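Local coordinates for protein formate dehydrogenase (Staphylococcus aureus, PDB 6TTB) that probably oxidises formate to carbon dioxide with NAD as hydride acceptor, working as an NAD-dependent formate dehydrogenase of the D-2-hydroxyacid dehydrogenase family, at residues N143-S146 with V147-A151; H182-L186 with Q187-I191. One frame throughout, in Å; residues are numbered along the deposited sequence.

How the contacts relate
Contact 1 (143-151) comes first along the chain and forms the opening turns of helix 144-160, beside the nicotinamide end of NAD; contact 2 (182-191) follows and leads from a loop into strand 190-194 of the seven-stranded parallel sheet. Their centres lie about 20 Å apart and their nearest atoms about 8 Å, so within one chain they do not touch. Both pack on helix 198-207, and contact 2 also rests on the later part of helix 144-160. They meet across the dimer instead: Glu-149 of one subunit takes the backbone amides of Leu-186 and, more weakly, Gln-187 of the other. The helix that reaches the cofactor is thus also part of the subunit interface.

Contact 1 of 2, residues N143-S146 with V147-A151; sequences NTVS and VAEHA. With NAD (nicotinamide-adenine-dinucleotide), chain C.
Asn-143, at the N-cap position, accepts the backbone N-H of Val-147 on its carbonyl O, N to O 3.2 Å, while its side chain serves the cofactor rather than the helix end. CG stands between the backbone N and the carbonyl carbon (chi1 58°), which brings OD1 to 3.1 Å from NAD C5N at the nicotinamide ring. Val-147 reaches the same ring: its CG2 branch lies 3.3 Å from NAD C4N, the carbon that takes up hydride in enzymes of this kind. Thr-144 O receives the N-H of Ala-148 in the carbonyl plane, and Thr-144 CG2 approaches NAD O1N at 3.8 Å. From Val-145 O the next bond runs almost straight to Glu-149 N (2.9 Å, 173° at the hydrogen). The CG1 methyl of Val-145 also meets Glu-149 OE2 at 3.8 Å, the two side chains crossing at a slant. Ser-146 O accepts His-150 N-H. Asn-143 ND2 is hydrogen-bonded to Gly-327 O, Thr-144 OG1 to Gly-141 O, and Ser-146 OG to Ser-326 O and Thr-329 OG1. Arg-160 of the second subunit forms a salt bridge with Glu-149 OE1 and bonds Ser-146 and His-150, while Glu-149 OE2 weakly accepts Gln-187 N of that subunit. Within the chain, Thr-144, Val-145 and Ala-148 lean on helix 198-207, whose start overlaps what is probably the glycine-rich GxGxxG turn, whereas Val-147 packs against loops at Thr-274 and Ser-326.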
loop_
_atom_site.group_PDB
_atom_site.type_symbol
_atom_site.label_atom_id
_atom_site.label_comp_id
_atom_site.label_asym_id
_atom_site.label_seq_id
_atom_site.Cartn_x
_atom_site.Cartn_y
_atom_site.Cartn_z
ATOM N N ASN A 143 -14.682 -12.719 4.901
ATOM C CA ASN A 143 -13.876 -11.570 4.444
ATOM C C ASN A 143 -12.450 -11.607 5.015
ATOM O O ASN A 143 -11.711 -10.607 5.064
ATOM C CB ASN A 143 -14.569 -10.262 4.729
ATOM C CG ASN A 143 -14.858 -10.125 6.204
ATOM O OD1 ASN A 143 -14.152 -10.713 7.047
ATOM N ND2 ASN A 143 -15.847 -9.309 6.531
ATOM N N THR A 144 -12.015 -12.788 5.342
ATOM C CA THR A 144 -10.672 -12.954 5.824
ATOM C C THR A 144 -9.697 -12.460 4.770
ATOM O O THR A 144 -8.848 -11.667 5.083
ATOM C CB THR A 144 -10.509 -14.384 6.332
ATOM O OG1 THR A 144 -10.942 -15.332 5.332
ATOM C CG2 THR A 144 -11.358 -14.593 7.572
ATOM N N VAL A 145 -9.853 -12.899 3.490
ATOM C CA VAL A 145 -8.811 -12.624 2.497
ATOM C C VAL A 145 -8.727 -11.135 2.249
ATOM O O VAL A 145 -7.612 -10.567 2.101
ATOM C CB VAL A 145 -9.063 -13.290 1.178
ATOM C CG1 VAL A 145 -8.076 -12.764 0.166
ATOM C CG2 VAL A 145 -8.993 -14.791 1.284
ATOM N N SER A 146 -9.918 -10.537 2.119
ATOM C CA SER A 146 -10.012 -9.117 1.896
ATOM C C SER A 146 -9.134 -8.396 2.881
ATOM O O SER A 146 -8.399 -7.472 2.492
ATOM C CB SER A 146 -11.412 -8.644 2.022
ATOM O OG SER A 146 -11.557 -7.353 1.460
ATOM N N VAL A 147 -9.270 -8.768 4.165
ATOM C CA VAL A 147 -8.594 -8.037 5.234
ATOM C C VAL A 147 -7.091 -8.284 5.129
ATOM O O VAL A 147 -6.292 -7.345 5.250
ATOM C CB VAL A 147 -9.201 -8.369 6.620
ATOM C CG1 VAL A 147 -8.469 -7.739 7.759
ATOM C CG2 VAL A 147 -10.666 -7.975 6.677
ATOM N N ALA A 148 -6.687 -9.459 4.691
ATOM C CA ALA A 148 -5.258 -9.680 4.563
ATOM C C ALA A 148 -4.704 -8.744 3.531
ATOM O O ALA A 148 -3.676 -8.071 3.782
ATOM C CB ALA A 148 -4.967 -11.073 4.180
ATOM N N GLU A 149 -5.388 -8.701 2.358
ATOM C CA GLU A 149 -4.961 -7.816 1.277
ATOM C C GLU A 149 -4.841 -6.397 1.847
ATOM O O GLU A 149 -3.851 -5.686 1.645
ATOM C CB GLU A 149 -5.970 -7.800 0.142
ATOM C CG GLU A 149 -6.187 -9.107 -0.559
ATOM C CD GLU A 149 -7.173 -9.061 -1.750
ATOM O OE1 GLU A 149 -7.715 -7.993 -2.013
ATOM O OE2 GLU A 149 -7.349 -10.114 -2.461
ATOM N N HIS A 150 -5.870 -5.950 2.552
ATOM C CA HIS A 150 -5.815 -4.573 3.008
ATOM C C HIS A 150 -4.579 -4.371 3.880
ATOM O O HIS A 150 -3.977 -3.306 3.882
ATOM C CB HIS A 150 -7.029 -4.268 3.806
ATOM C CG HIS A 150 -7.398 -2.853 3.720
ATOM N ND1 HIS A 150 -8.239 -2.364 2.709
ATOM C CD2 HIS A 150 -7.082 -1.804 4.513
ATOM C CE1 HIS A 150 -8.441 -1.072 2.917
ATOM N NE2 HIS A 150 -7.745 -0.711 4.027
ATOM N N ALA A 151 -4.208 -5.397 4.665
ATOM C CA ALA A 151 -3.096 -5.156 5.585
ATOM C C ALA A 151 -1.761 -5.075 4.847
ATOM O O ALA A 151 -0.909 -4.281 5.209
ATOM C CB ALA A 151 -3.060 -6.141 6.762
HETATM P PA NAD C . -8.744 -15.841 14.145
HETATM O O1A NAD C . -9.507 -16.356 15.319
HETATM O O2A NAD C . -8.409 -16.726 12.960
HETATM O O5B NAD C . -7.432 -15.047 14.639
HETATM C C5B NAD C . -7.255 -14.661 16.017
HETATM C C4B NAD C . -6.074 -15.422 16.567
HETATM O O4B NAD C . -5.414 -14.564 17.515
HETATM C C3B NAD C . -6.416 -16.741 17.301
HETATM O O3B NAD C . -6.068 -17.945 16.618
HETATM C C2B NAD C . -5.706 -16.645 18.658
HETATM O O2B NAD C . -4.860 -17.745 18.923
HETATM C C1B NAD C . -4.959 -15.304 18.617
HETATM N N9A NAD C . -5.111 -14.527 19.852
HETATM C C8A NAD C . -6.025 -14.761 20.871
HETATM N N7A NAD C . -5.827 -14.013 21.932
HETATM C C5A NAD C . -4.658 -13.308 21.651
HETATM C C6A NAD C . -3.875 -12.383 22.401
HETATM N N6A NAD C . -4.110 -12.045 23.656
HETATM N N1A NAD C . -2.723 -11.940 21.835
HETATM C C2A NAD C . -2.444 -12.315 20.576
HETATM N N3A NAD C . -3.118 -13.136 19.766
HETATM C C4A NAD C . -4.217 -13.612 20.360
HETATM O O3 NAD C . -9.534 -14.619 13.590
HETATM P PN NAD C . -9.229 -13.969 12.203
HETATM O O1N NAD C . -10.257 -14.519 11.251
HETATM O O2N NAD C . -7.772 -14.140 11.880
HETATM O O5D NAD C . -9.543 -12.417 12.546
HETATM C C5D NAD C . -8.448 -11.543 12.958
HETATM C C4D NAD C . -9.063 -10.303 13.506
HETATM O O4D NAD C . -9.360 -9.425 12.393
HETATM C C3D NAD C . -10.389 -10.577 14.254
HETATM O O3D NAD C . -10.288 -10.351 15.652
HETATM C C2D NAD C . -11.422 -9.693 13.549
HETATM O O2D NAD C . -12.211 -8.866 14.394
HETATM C C1D NAD C . -10.622 -8.827 12.592
HETATM N N1N NAD C . -11.337 -8.743 11.309
HETATM C C2N NAD C . -11.658 -7.460 10.767
HETATM C C3N NAD C . -12.341 -7.352 9.535
HETATM C C7N NAD C . -12.423 -6.008 8.810
HETATM O O7N NAD C . -13.359 -5.811 8.036
HETATM N N7N NAD C . -11.458 -5.090 9.017
HETATM C C4N NAD C . -12.907 -8.557 8.976
HETATM C C5N NAD C . -12.607 -9.813 9.545
HETATM C C6N NAD C . -11.844 -9.879 10.729
#

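Contact 2 of 2, residues H182-L186 with Q187-I191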
loop_
_atom_site.group_PDB
_atom_site.type_symbol
_atom_site.label_atom_id
_atom_site.label_comp_id
_atom_site.label_asym_id
_atom_site.label_seq_id
_atom_site.Cartn_x
_atom_site.Cartn_y
_atom_site.Cartn_z
ATOM N N HIS A 182 11.562 9.026 3.870
ATOM C CA HIS A 182 10.861 7.989 4.626
ATOM C C HIS A 182 10.464 6.788 3.768
ATOM O O HIS A 182 9.629 5.987 4.166
ATOM C CB HIS A 182 9.669 8.582 5.343
ATOM C CG HIS A 182 10.061 9.532 6.432
ATOM N ND1 HIS A 182 10.941 9.171 7.476
ATOM C CD2 HIS A 182 9.716 10.835 6.652
ATOM C CE1 HIS A 182 11.140 10.236 8.258
ATOM N NE2 HIS A 182 10.403 11.272 7.768
ATOM N N ALA A 183 11.107 6.644 2.626
ATOM C CA ALA A 183 10.752 5.610 1.687
ATOM C C ALA A 183 11.747 4.459 1.813
ATOM O O ALA A 183 12.959 4.647 1.848
ATOM C CB ALA A 183 10.763 6.193 0.316
ATOM N N HIS A 184 11.192 3.278 1.979
ATOM C CA HIS A 184 11.876 2.050 2.290
ATOM C C HIS A 184 11.320 1.012 1.346
ATOM O O HIS A 184 10.177 1.117 0.941
ATOM C CB HIS A 184 11.524 1.587 3.705
ATOM C CG HIS A 184 12.178 2.390 4.793
ATOM N ND1 HIS A 184 13.393 2.003 5.398
ATOM C CD2 HIS A 184 11.820 3.543 5.400
ATOM C CE1 HIS A 184 13.709 2.886 6.322
ATOM N NE2 HIS A 184 12.808 3.839 6.315
ATOM N N GLU A 185 12.172 0.095 0.917
ATOM C CA GLU A 185 11.731 -1.162 0.385
ATOM C C GLU A 185 11.097 -1.974 1.505
ATOM O O GLU A 185 11.609 -2.008 2.622
ATOM C CB GLU A 185 12.958 -1.886 -0.134
ATOM C CG GLU A 185 13.682 -1.076 -1.164
ATOM C CD GLU A 185 14.549 -1.916 -2.058
ATOM O OE1 GLU A 185 14.446 -1.732 -3.271
ATOM O OE2 GLU A 185 15.307 -2.772 -1.529
ATOM N N LEU A 186 10.054 -2.709 1.172
ATOM C CA LEU A 186 9.530 -3.655 2.117
ATOM C C LEU A 186 10.515 -4.825 2.260
ATOM O O LEU A 186 10.584 -5.511 3.306
ATOM C CB LEU A 186 8.179 -4.129 1.607
ATOM C CG LEU A 186 7.596 -5.247 2.447
ATOM C CD1 LEU A 186 7.418 -4.757 3.881
ATOM C CD2 LEU A 186 6.288 -5.757 1.882
ATOM N N GLN A 187 11.234 -5.112 1.178
ATOM C CA GLN A 187 12.085 -6.293 1.177
ATOM C C GLN A 187 13.173 -6.175 2.284
ATOM O O GLN A 187 13.669 -5.087 2.582
ATOM C CB GLN A 187 12.652 -6.451 -0.209
ATOM C CG GLN A 187 13.790 -7.426 -0.294
ATOM C CD GLN A 187 14.603 -7.145 -1.531
ATOM O OE1 GLN A 187 14.971 -8.050 -2.243
ATOM N NE2 GLN A 187 14.797 -5.869 -1.845
ATOM N N HIS A 188 13.495 -7.321 2.907
ATOM C CA HIS A 188 14.521 -7.459 3.935
ATOM C C HIS A 188 14.053 -6.944 5.301
ATOM O O HIS A 188 14.787 -7.038 6.255
ATOM C CB HIS A 188 15.878 -6.850 3.492
ATOM C CG HIS A 188 16.557 -7.533 2.329
ATOM N ND1 HIS A 188 16.895 -8.902 2.330
ATOM C CD2 HIS A 188 16.882 -7.079 1.105
ATOM C CE1 HIS A 188 17.429 -9.234 1.161
ATOM N NE2 HIS A 188 17.382 -8.145 0.374
ATOM N N LYS A 189 12.823 -6.424 5.409
ATOM C CA LYS A 189 12.343 -5.948 6.688
ATOM C C LYS A 189 11.821 -7.129 7.494
ATOM O O LYS A 189 11.425 -8.173 6.920
ATOM C CB LYS A 189 11.218 -4.935 6.498
ATOM C CG LYS A 189 11.549 -3.729 5.617
ATOM C CD LYS A 189 11.974 -2.530 6.406
ATOM C CE LYS A 189 12.799 -1.562 5.588
ATOM N NZ LYS A 189 13.535 -2.311 4.556
ATOM N N THR A 190 11.756 -6.955 8.834
ATOM C CA THR A 190 11.190 -8.021 9.656
ATOM C C THR A 190 9.805 -7.633 10.080
ATOM O O THR A 190 9.631 -6.589 10.695
ATOM C CB THR A 190 12.041 -8.309 10.899
ATOM O OG1 THR A 190 13.402 -8.577 10.480
ATOM C CG2 THR A 190 11.493 -9.411 11.788
ATOM N N ILE A 191 8.830 -8.480 9.750
ATOM C CA ILE A 191 7.442 -8.162 10.060
ATOM C C ILE A 191 6.911 -9.082 11.148
ATOM O O ILE A 191 6.957 -10.306 11.015
ATOM C CB ILE A 191 6.504 -8.178 8.815
ATOM C CG1 ILE A 191 7.019 -7.328 7.647
ATOM C CG2 ILE A 191 5.147 -7.706 9.224
ATOM C CD1 ILE A 191 7.718 -6.062 8.091
#
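Lys-189 folds back over the chain so that NZ donates to the carbonyl O of Glu-185 at 2.7 Å, with the donor tilted somewhat from the carbonyl plane. Its side chain bends at chi2 (-96°) and again at chi4, a course that lays CG 3.1 Å from Leu-186 O and carries CE up to the ring of His-184. There CE lies 3.6 Å from ND1 of the imidazole, the two side chains crossing at about a right angle. Glu-185 and Gln-187 run side by side and point the same way; Glu-185 OE2 and Gln-187 NE2 come within 3.2 Å, with the carboxylate and amide planes turned 51° apart.

The backbone that positions these groups is a type II beta turn from Leu-186 to Lys-189, closed by Lys-189 N on Leu-186 O at 3.2 Å. His-188 occupies its third position with a positive phi of 77°. Leu-186 CD1 approaches Ile-191 CD1 at 4.4 Å, and both leucine and isoleucine rest on Leu-207 of helix 198-207. Strand 190-194 begins just beyond the turn, paired with strand 213-217.

The charged ends are completed by the second subunit. Lys-189 NZ forms a salt bridge with Glu-331 of that subunit, and Glu-185 OE2 one with its Arg-335. A single ammonium group binds both a carbonyl just before the turn and a carboxylate across the interface, so loop conformation and dimer contact are probably linked. Its positive charge may disfavour protonation of His-184, though the carboxylate of Glu-331 would offset part of that effect.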